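Local coordinates for protein SsfS6 (Streptomyces sp. SF2575, PDB 4FZR) that adopts the two-domain GT-B fold of the erythromycin biosynthesis protein CIII-like family, with a parallel beta-sheet at the core of each domain, at residues E26-P31 / S151-S156; Y104-L109 / V165-P170; Y207-G212 / T313-S318. All blocks are in the same frame, centred on the assembly; numbering follows the deposited sequence.

Contact 1 of 3, residues E26-P31 / S151-S156; sequences EGFVMP and SIRLAS
The guanidinium of Arg153, which lies against the Phe28 ring, is gripped by two acids. Its NH1 forms a salt bridge with Glu130, and its NE forms another with Glu331. These partners fix the position of the buried group. NH2 comes to 3.3 Å from CE1 of Phe28. The guanidinium and ring planes are tilted 39° apart, so the two groups are not stacked in parallel. The Arg153 chain is extended from CG to NE, which lets it span the distance to the ring.

Ile152 carries most of the apolar contact. Its CG1 sits between the backbone N and the carbonyl carbon (chi1 57°), while CG2 is anti to the carbonyl carbon. The two branches meet different partners. CD1 is 3.6 Å from CD1 of Phe28, and the two side chains cross at about a right angle. CG2 is 3.5 Å from CB of Pro31.

The loop 151-156 leaves strand 147-150 of the seven-stranded parallel sheet and leads to helix 158-167, a beta-alpha step of the Rossmann-like N-terminal domain. Further along it, Leu154 packs on helix 310-318, next to the other sheet. The start of this loop is an ST turn. OG of Ser151 accepts from N of Arg153 at 3.3 Å in a nearly straight bond. On the facing segment, O of Glu26 accepts twice, from N of Met30 at 3.0 Å and from N of Val29 at 3.1 Å. These bonds hold the short turn that presents Phe28 and Pro31 to Ile152. The carbonyl O of Gly27 also lies 3.7 Å from CD1 of Ile152.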
loop_
_atom_site.group_PDB
_atom_site.type_symbol
_atom_site.label_atom_id
_atom_site.label_comp_id
_atom_site.label_asym_id
_atom_site.label_seq_id
_atom_site.Cartn_x
_atom_site.Cartn_y
_atom_site.Cartn_z
ATOM N N GLU A 26 -0.332 -15.640 5.004
ATOM C CA GLU A 26 0.338 -14.382 4.694
ATOM C C GLU A 26 1.392 -14.515 3.601
ATOM O O GLU A 26 1.574 -13.600 2.796
ATOM C CB GLU A 26 0.969 -13.798 5.960
ATOM C CG GLU A 26 0.088 -12.780 6.657
ATOM C CD GLU A 26 0.560 -12.460 8.060
ATOM O OE1 GLU A 26 1.753 -12.127 8.227
ATOM O OE2 GLU A 26 -0.264 -12.546 8.996
ATOM N N GLY A 27 2.086 -15.646 3.573
ATOM C CA GLY A 27 3.149 -15.854 2.607
ATOM C C GLY A 27 2.632 -15.973 1.189
ATOM O O GLY A 27 3.397 -15.856 0.233
ATOM N N PHE A 28 1.330 -16.202 1.049
ATOM C CA PHE A 28 0.716 -16.341 -0.266
ATOM C C PHE A 28 -0.061 -15.083 -0.658
ATOM O O PHE A 28 -0.500 -14.947 -1.799
ATOM C CB PHE A 28 -0.210 -17.560 -0.284
ATOM C CG PHE A 28 0.493 -18.862 -0.009
ATOM C CD1 PHE A 28 1.825 -19.043 -0.357
ATOM C CD2 PHE A 28 -0.179 -19.906 0.603
ATOM C CE1 PHE A 28 2.467 -20.245 -0.099
ATOM C CE2 PHE A 28 0.457 -21.106 0.863
ATOM C CZ PHE A 28 1.782 -21.276 0.510
ATOM N N VAL A 29 -0.224 -14.163 0.286
ATOM C CA VAL A 29 -0.973 -12.941 0.030
ATOM C C VAL A 29 -0.035 -11.755 -0.182
ATOM O O VAL A 29 -0.149 -11.026 -1.165
ATOM C CB VAL A 29 -1.937 -12.631 1.189
ATOM C CG1 VAL A 29 -2.611 -11.285 0.976
ATOM C CG2 VAL A 29 -2.977 -13.730 1.312
HETATM N N MSE A 30 0.908 -11.589 0.737
HETATM C CA MSE A 30 1.798 -10.433 0.736
HETATM C C MSE A 30 2.586 -10.240 -0.562
HETATM O O MSE A 30 2.819 -9.106 -0.978
HETATM C CB MSE A 30 2.768 -10.522 1.919
HETATM C CG MSE A 30 2.114 -10.264 3.273
HETATM SE SE MSE A 30 3.384 -10.348 4.760
HETATM C CE MSE A 30 4.164 -12.103 4.406
ATOM N N PRO A 31 3.019 -11.340 -1.198
ATOM C CA PRO A 31 3.818 -11.165 -2.417
ATOM C C PRO A 31 3.028 -10.594 -3.598
ATOM O O PRO A 31 3.640 -10.177 -4.584
ATOM C CB PRO A 31 4.302 -12.588 -2.731
ATOM C CG PRO A 31 4.148 -13.346 -1.451
ATOM C CD PRO A 31 2.951 -12.751 -0.784
ATOM N N SER A 151 4.120 -15.986 -10.179
ATOM C CA SER A 151 4.876 -16.885 -9.321
ATOM C C SER A 151 5.406 -16.112 -8.121
ATOM O O SER A 151 5.932 -15.011 -8.268
ATOM C CB SER A 151 6.046 -17.508 -10.086
ATOM O OG SER A 151 6.985 -18.072 -9.190
ATOM N N ILE A 152 5.263 -16.692 -6.936
ATOM C CA ILE A 152 5.741 -16.062 -5.715
ATOM C C ILE A 152 6.868 -16.904 -5.121
ATOM O O ILE A 152 7.182 -16.796 -3.935
ATOM C CB ILE A 152 4.595 -15.892 -4.692
ATOM C CG1 ILE A 152 3.956 -17.246 -4.378
ATOM C CG2 ILE A 152 3.535 -14.927 -5.231
ATOM C CD1 ILE A 152 3.075 -17.237 -3.161
ATOM N N ARG A 153 7.481 -17.729 -5.967
ATOM C CA ARG A 153 8.495 -18.688 -5.541
ATOM C C ARG A 153 9.678 -18.670 -6.499
ATOM O O ARG A 153 9.524 -18.351 -7.681
ATOM C CB ARG A 153 7.898 -20.098 -5.513
ATOM C CG ARG A 153 6.693 -20.228 -4.601
ATOM C CD ARG A 153 5.969 -21.557 -4.764
ATOM N NE ARG A 153 4.805 -21.636 -3.883
ATOM C CZ ARG A 153 3.625 -21.081 -4.149
ATOM N NH1 ARG A 153 3.444 -20.405 -5.275
ATOM N NH2 ARG A 153 2.622 -21.199 -3.290
ATOM N N LEU A 154 10.857 -19.012 -5.991
ATOM C CA LEU A 154 12.024 -19.174 -6.847
ATOM C C LEU A 154 11.765 -20.315 -7.814
ATOM O O LEU A 154 12.076 -20.222 -9.001
ATOM C CB LEU A 154 13.267 -19.489 -6.018
ATOM C CG LEU A 154 14.074 -18.321 -5.451
ATOM C CD1 LEU A 154 15.289 -18.857 -4.712
ATOM C CD2 LEU A 154 14.506 -17.367 -6.551
ATOM N N ALA A 155 11.188 -21.392 -7.293
ATOM C CA ALA A 155 10.881 -22.562 -8.101
ATOM C C ALA A 155 9.510 -23.110 -7.729
ATOM O O ALA A 155 9.229 -23.382 -6.561
ATOM C CB ALA A 155 11.945 -23.624 -7.916
ATOM N N SER A 156 8.655 -23.260 -8.734
ATOM C CA SER A 156 7.305 -23.761 -8.522
ATOM C C SER A 156 7.085 -25.045 -9.319
ATOM O O SER A 156 6.767 -24.994 -10.509
ATOM C CB SER A 156 6.279 -22.700 -8.931
ATOM O OG SER A 156 6.459 -21.508 -8.185
#

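Contact 2 of 3, residues Y104-L109 / V165-P170; sequences YGRLVL and VGELAP
Arg106 and Glu167 form the salt bridge of this contact. NH1 of Arg106 donates to OE2 of Glu167 over 3.1 Å, with an N-H...acceptor angle of 159°. The acceptor lies in the guanidinium plane, at its edge. On the acid side, the donor comes from above the carboxylate plane, 55° out of it. The two flat groups are also strongly turned against each other. The Glu167 chain bends at chi2 (78°), which turns CD to one side of an extended path. The other donors of Arg106 have their own partners. NE bonds to the backbone O of Val77, and NH2 is hydrogen-bonded outside the two segments. The same OE2 also rests 3.5 Å from CG of Arg106, so the acid touches both the aliphatic part and the tip of the arginine.

Both segments are helical. The long helix 93-122 meets the junction of helices 158-167 and 169-173, all three in the N-terminal half of the GT-B fold. Leu168 is the first residue past helix 158-167 and the N-cap of helix 169-173. At the closest approach of the backbones, CA of Gly105 is 5.6 Å from CA of Glu167. Gly105 has no side chain to hold the two backbones apart.

Leu168 fills the apolar side. Its CD2 lies 3.3 Å from the backbone O of Gly105. That oxygen accepts a weak backbone bond from N of Val108. The other branch, CD1, meets CG2 of Val108 at 3.9 Å. CD2 of Leu168 also passes CD2 of Leu109 at 4.1 Å, the two side chains running in opposite directions. The backbone O of Glu167 has a weak hydrogen bond from Arg82.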
loop_
_atom_site.group_PDB
_atom_site.type_symbol
_atom_site.label_atom_id
_atom_site.label_comp_id
_atom_site.label_asym_id
_atom_site.label_seq_id
_atom_site.Cartn_x
_atom_site.Cartn_y
_atom_site.Cartn_z
ATOM N N TYR A 104 -4.189 -27.748 -2.495
ATOM C CA TYR A 104 -4.482 -26.477 -3.147
ATOM C C TYR A 104 -5.727 -26.563 -4.025
ATOM O O TYR A 104 -6.430 -25.571 -4.218
ATOM C CB TYR A 104 -3.289 -26.015 -3.981
ATOM C CG TYR A 104 -2.159 -25.447 -3.158
ATOM C CD1 TYR A 104 -2.339 -24.296 -2.397
ATOM C CD2 TYR A 104 -0.910 -26.051 -3.148
ATOM C CE1 TYR A 104 -1.307 -23.770 -1.646
ATOM C CE2 TYR A 104 0.128 -25.532 -2.401
ATOM C CZ TYR A 104 -0.074 -24.393 -1.652
ATOM O OH TYR A 104 0.961 -23.877 -0.911
ATOM N N GLY A 105 -5.993 -27.750 -4.562
ATOM C CA GLY A 105 -7.178 -27.963 -5.371
ATOM C C GLY A 105 -8.438 -27.940 -4.525
ATOM O O GLY A 105 -9.489 -27.476 -4.964
ATOM N N ARG A 106 -8.331 -28.443 -3.302
ATOM C CA ARG A 106 -9.483 -28.512 -2.415
ATOM C C ARG A 106 -9.722 -27.176 -1.723
ATOM O O ARG A 106 -10.825 -26.909 -1.250
ATOM C CB ARG A 106 -9.294 -29.623 -1.382
ATOM C CG ARG A 106 -9.244 -31.013 -1.992
ATOM C CD ARG A 106 -9.418 -32.093 -0.945
ATOM N NE ARG A 106 -8.252 -32.234 -0.076
ATOM C CZ ARG A 106 -7.182 -32.971 -0.366
ATOM N NH1 ARG A 106 -7.112 -33.634 -1.514
ATOM N NH2 ARG A 106 -6.174 -33.040 0.492
ATOM N N LEU A 107 -8.686 -26.344 -1.661
ATOM C CA LEU A 107 -8.825 -24.989 -1.139
ATOM C C LEU A 107 -9.781 -24.203 -2.025
ATOM O O LEU A 107 -10.532 -23.353 -1.550
ATOM C CB LEU A 107 -7.467 -24.288 -1.082
ATOM C CG LEU A 107 -7.489 -22.782 -0.795
ATOM C CD1 LEU A 107 -8.200 -22.483 0.517
ATOM C CD2 LEU A 107 -6.074 -22.214 -0.786
ATOM N N VAL A 108 -9.746 -24.500 -3.320
ATOM C CA VAL A 108 -10.622 -23.849 -4.283
ATOM C C VAL A 108 -12.091 -24.090 -3.952
ATOM O O VAL A 108 -12.929 -23.204 -4.125
ATOM C CB VAL A 108 -10.358 -24.372 -5.700
ATOM C CG1 VAL A 108 -11.305 -23.715 -6.688
ATOM C CG2 VAL A 108 -8.912 -24.120 -6.090
ATOM N N LEU A 109 -12.394 -25.295 -3.476
ATOM C CA LEU A 109 -13.766 -25.699 -3.183
ATOM C C LEU A 109 -14.356 -24.901 -2.026
ATOM O O LEU A 109 -15.570 -24.719 -1.939
ATOM C CB LEU A 109 -13.814 -27.190 -2.847
ATOM C CG LEU A 109 -13.268 -28.152 -3.903
ATOM C CD1 LEU A 109 -13.473 -29.600 -3.474
ATOM C CD2 LEU A 109 -13.923 -27.894 -5.244
ATOM N N VAL A 165 -4.871 -29.139 -10.715
ATOM C CA VAL A 165 -5.813 -29.116 -11.826
ATOM C C VAL A 165 -6.568 -30.438 -11.883
ATOM O O VAL A 165 -7.783 -30.463 -12.082
ATOM C CB VAL A 165 -5.101 -28.877 -13.170
ATOM C CG1 VAL A 165 -6.075 -29.057 -14.326
ATOM C CG2 VAL A 165 -4.478 -27.484 -13.205
ATOM N N GLY A 166 -5.836 -31.534 -11.701
ATOM C CA GLY A 166 -6.427 -32.859 -11.650
ATOM C C GLY A 166 -7.559 -32.951 -10.645
ATOM O O GLY A 166 -8.670 -33.355 -10.983
ATOM N N GLU A 167 -7.270 -32.574 -9.404
ATOM C CA GLU A 167 -8.256 -32.616 -8.326
ATOM C C GLU A 167 -9.522 -31.820 -8.667
ATOM O O GLU A 167 -10.604 -32.109 -8.155
ATOM C CB GLU A 167 -7.635 -32.082 -7.031
ATOM C CG GLU A 167 -8.525 -32.206 -5.801
ATOM C CD GLU A 167 -8.550 -33.612 -5.230
ATOM O OE1 GLU A 167 -8.164 -34.558 -5.950
ATOM O OE2 GLU A 167 -8.950 -33.771 -4.057
ATOM N N LEU A 168 -9.386 -30.828 -9.540
ATOM C CA LEU A 168 -10.517 -29.982 -9.915
ATOM C C LEU A 168 -11.219 -30.471 -11.181
ATOM O O LEU A 168 -12.006 -29.738 -11.783
ATOM C CB LEU A 168 -10.043 -28.541 -10.119
ATOM C CG LEU A 168 -9.667 -27.774 -8.851
ATOM C CD1 LEU A 168 -9.131 -26.402 -9.222
ATOM C CD2 LEU A 168 -10.869 -27.658 -7.921
ATOM N N ALA A 169 -10.947 -31.714 -11.571
ATOM C CA ALA A 169 -11.472 -32.255 -12.822
ATOM C C ALA A 169 -12.985 -32.070 -12.961
ATOM O O ALA A 169 -13.459 -31.627 -14.006
ATOM C CB ALA A 169 -11.086 -33.730 -12.977
ATOM N N PRO A 170 -13.751 -32.402 -11.907
ATOM C CA PRO A 170 -15.210 -32.261 -12.000
ATOM C C PRO A 170 -15.680 -30.826 -12.245
ATOM O O PRO A 170 -16.535 -30.613 -13.104
ATOM C CB PRO A 170 -15.696 -32.750 -10.631
ATOM C CG PRO A 170 -14.610 -33.627 -10.131
ATOM C CD PRO A 170 -13.343 -33.008 -10.627
#

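Contact 3 of 3, residues Y207-G212 / T313-S318; sequences YVPYNG and TLTCLS
Two torsions bring the key groups of Tyr207 and Thr315 into place. CG of Tyr207 is anti to its backbone N (chi1 -180°), with the ring on the helix side. OG1 of Thr315 is anti to its carbonyl carbon (chi1 -58°) and points at Asn211. The Tyr207 ring turns one face to Leu314. CB of Leu314 sits over the centre of that face, 3.6 Å from the ring centroid, in a CH-pi contact. CD1 of Leu314 adds a contact at 3.9 Å with CE1 of Tyr207.

Asn211 and Thr315 meet tip to tip. ND2 of Asn211 donates to OG1 of Thr315 at 3.2 Å, close to the amide plane. The hydroxyl is also hydrogen-bonded to the backbone O of Gly311, one helical turn back. Pro209 packs beside this pair and reaches on to Ser318. Its CB is 4.0 Å from OG1 of Thr315, and its CG is 3.4 Å from OG of Ser318. That serine hydroxyl turns back to O of Thr315, a bond of 3.3 Å. Loop 207-212 follows the last strand of one sheet, and helix 310-318 a strand of the other. This joins the N- and C-terminal halves, as expected where the two Rossmann-like domains of a GT-B fold face each other.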
loop_
_atom_site.group_PDB
_atom_site.type_symbol
_atom_site.label_atom_id
_atom_site.label_comp_id
_atom_site.label_asym_id
_atom_site.label_seq_id
_atom_site.Cartn_x
_atom_site.Cartn_y
_atom_site.Cartn_z
ATOM N N TYR A 207 11.421 -8.842 -8.285
ATOM C CA TYR A 207 10.707 -9.060 -7.036
ATOM C C TYR A 207 10.877 -7.873 -6.107
ATOM O O TYR A 207 11.976 -7.609 -5.623
ATOM C CB TYR A 207 11.217 -10.318 -6.345
ATOM C CG TYR A 207 10.524 -10.626 -5.040
ATOM C CD1 TYR A 207 9.311 -11.305 -5.022
ATOM C CD2 TYR A 207 11.086 -10.250 -3.827
ATOM C CE1 TYR A 207 8.676 -11.599 -3.831
ATOM C CE2 TYR A 207 10.459 -10.543 -2.629
ATOM C CZ TYR A 207 9.254 -11.217 -2.637
ATOM O OH TYR A 207 8.621 -11.510 -1.451
ATOM N N VAL A 208 9.786 -7.151 -5.873
ATOM C CA VAL A 208 9.787 -6.061 -4.906
ATOM C C VAL A 208 9.269 -6.614 -3.579
ATOM O O VAL A 208 8.138 -7.099 -3.501
ATOM C CB VAL A 208 8.921 -4.881 -5.383
ATOM C CG1 VAL A 208 8.794 -3.827 -4.284
ATOM C CG2 VAL A 208 9.510 -4.272 -6.654
ATOM N N PRO A 209 10.106 -6.571 -2.532
ATOM C CA PRO A 209 9.712 -7.184 -1.257
ATOM C C PRO A 209 8.551 -6.473 -0.564
ATOM O O PRO A 209 8.539 -5.241 -0.475
ATOM C CB PRO A 209 10.980 -7.065 -0.399
ATOM C CG PRO A 209 12.096 -6.815 -1.365
ATOM C CD PRO A 209 11.489 -6.066 -2.500
ATOM N N TYR A 210 7.578 -7.248 -0.092
ATOM C CA TYR A 210 6.622 -6.741 0.879
ATOM C C TYR A 210 6.440 -7.741 2.014
ATOM O O TYR A 210 5.855 -8.808 1.833
ATOM C CB TYR A 210 5.267 -6.429 0.245
ATOM C CG TYR A 210 4.286 -5.896 1.264
ATOM C CD1 TYR A 210 4.426 -4.613 1.783
ATOM C CD2 TYR A 210 3.241 -6.682 1.730
ATOM C CE1 TYR A 210 3.547 -4.126 2.727
ATOM C CE2 TYR A 210 2.354 -6.201 2.674
ATOM C CZ TYR A 210 2.512 -4.922 3.167
ATOM O OH TYR A 210 1.634 -4.441 4.109
ATOM N N ASN A 211 6.940 -7.378 3.190
ATOM C CA ASN A 211 6.847 -8.240 4.359
ATOM C C ASN A 211 6.197 -7.505 5.526
ATOM O O ASN A 211 6.097 -8.046 6.630
ATOM C CB ASN A 211 8.239 -8.712 4.793
ATOM C CG ASN A 211 9.161 -9.005 3.619
ATOM O OD1 ASN A 211 9.989 -8.175 3.247
ATOM N ND2 ASN A 211 9.033 -10.192 3.039
ATOM N N GLY A 212 5.736 -6.282 5.275
ATOM C CA GLY A 212 5.391 -5.355 6.339
ATOM C C GLY A 212 4.032 -5.572 6.975
ATOM O O GLY A 212 3.146 -6.176 6.372
ATOM N N THR A 313 13.257 -15.705 1.369
ATOM C CA THR A 313 14.323 -16.069 0.446
ATOM C C THR A 313 14.504 -14.992 -0.611
ATOM O O THR A 313 15.605 -14.476 -0.805
ATOM C CB THR A 313 14.016 -17.394 -0.265
ATOM O OG1 THR A 313 14.020 -18.463 0.688
ATOM C CG2 THR A 313 15.052 -17.679 -1.346
ATOM N N LEU A 314 13.415 -14.657 -1.294
ATOM C CA LEU A 314 13.460 -13.666 -2.361
ATOM C C LEU A 314 13.833 -12.286 -1.829
ATOM O O LEU A 314 14.486 -11.508 -2.524
ATOM C CB LEU A 314 12.125 -13.626 -3.106
ATOM C CG LEU A 314 11.911 -14.835 -4.017
ATOM C CD1 LEU A 314 10.437 -15.070 -4.261
ATOM C CD2 LEU A 314 12.642 -14.635 -5.335
ATOM N N THR A 315 13.439 -11.991 -0.592
ATOM C CA THR A 315 13.782 -10.713 0.020
ATOM C C THR A 315 15.296 -10.610 0.200
ATOM O O THR A 315 15.911 -9.609 -0.174
ATOM C CB THR A 315 13.093 -10.522 1.390
ATOM O OG1 THR A 315 11.673 -10.614 1.239
ATOM C CG2 THR A 315 13.432 -9.160 1.977
ATOM N N CYS A 316 15.891 -11.653 0.773
ATOM C CA CYS A 316 17.340 -11.717 0.973
ATOM C C CYS A 316 18.103 -11.644 -0.346
ATOM O O CYS A 316 19.087 -10.915 -0.462
ATOM C CB CYS A 316 17.712 -13.007 1.701
ATOM S SG CYS A 316 17.142 -13.082 3.407
ATOM N N LEU A 317 17.653 -12.414 -1.332
ATOM C CA LEU A 317 18.251 -12.378 -2.662
ATOM C C LEU A 317 18.247 -10.962 -3.233
ATOM O O LEU A 317 19.279 -10.476 -3.699
ATOM C CB LEU A 317 17.518 -13.330 -3.619
ATOM C CG LEU A 317 17.937 -14.804 -3.628
ATOM C CD1 LEU A 317 17.202 -15.556 -4.730
ATOM C CD2 LEU A 317 19.440 -14.938 -3.803
ATOM N N SER A 318 17.096 -10.296 -3.192
ATOM C CA SER A 318 16.964 -8.981 -3.814
ATOM C C SER A 318 17.781 -7.918 -3.085
ATOM O O SER A 318 18.120 -6.881 -3.653
ATOM C CB SER A 318 15.490 -8.567 -3.900
ATOM O OG SER A 318 15.067 -7.821 -2.769
#

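In the fold
From the N terminus, strand 17-21 leads into 26-31, which meets 151-156 in contact 1. Helix 93-122 comes in between and brings 104-109, which pairs with 165-170 in contact 2. The two loops therefore cross. They also touch, since Phe28 and Arg153 pack against the hydroxyl of Tyr104. Both contacts lie on the seven-stranded side of the molecule. Contact 3 opens later, at 207-212, and closes with 313-318, in series with the others. It joins that side to the six-stranded one. Contact 1 borders it, with Leu154 packed on Thr313 and Leu314, and their centres are about 10 Å apart. Contact 2 is remote, its centre about 29 Å from that of contact 3.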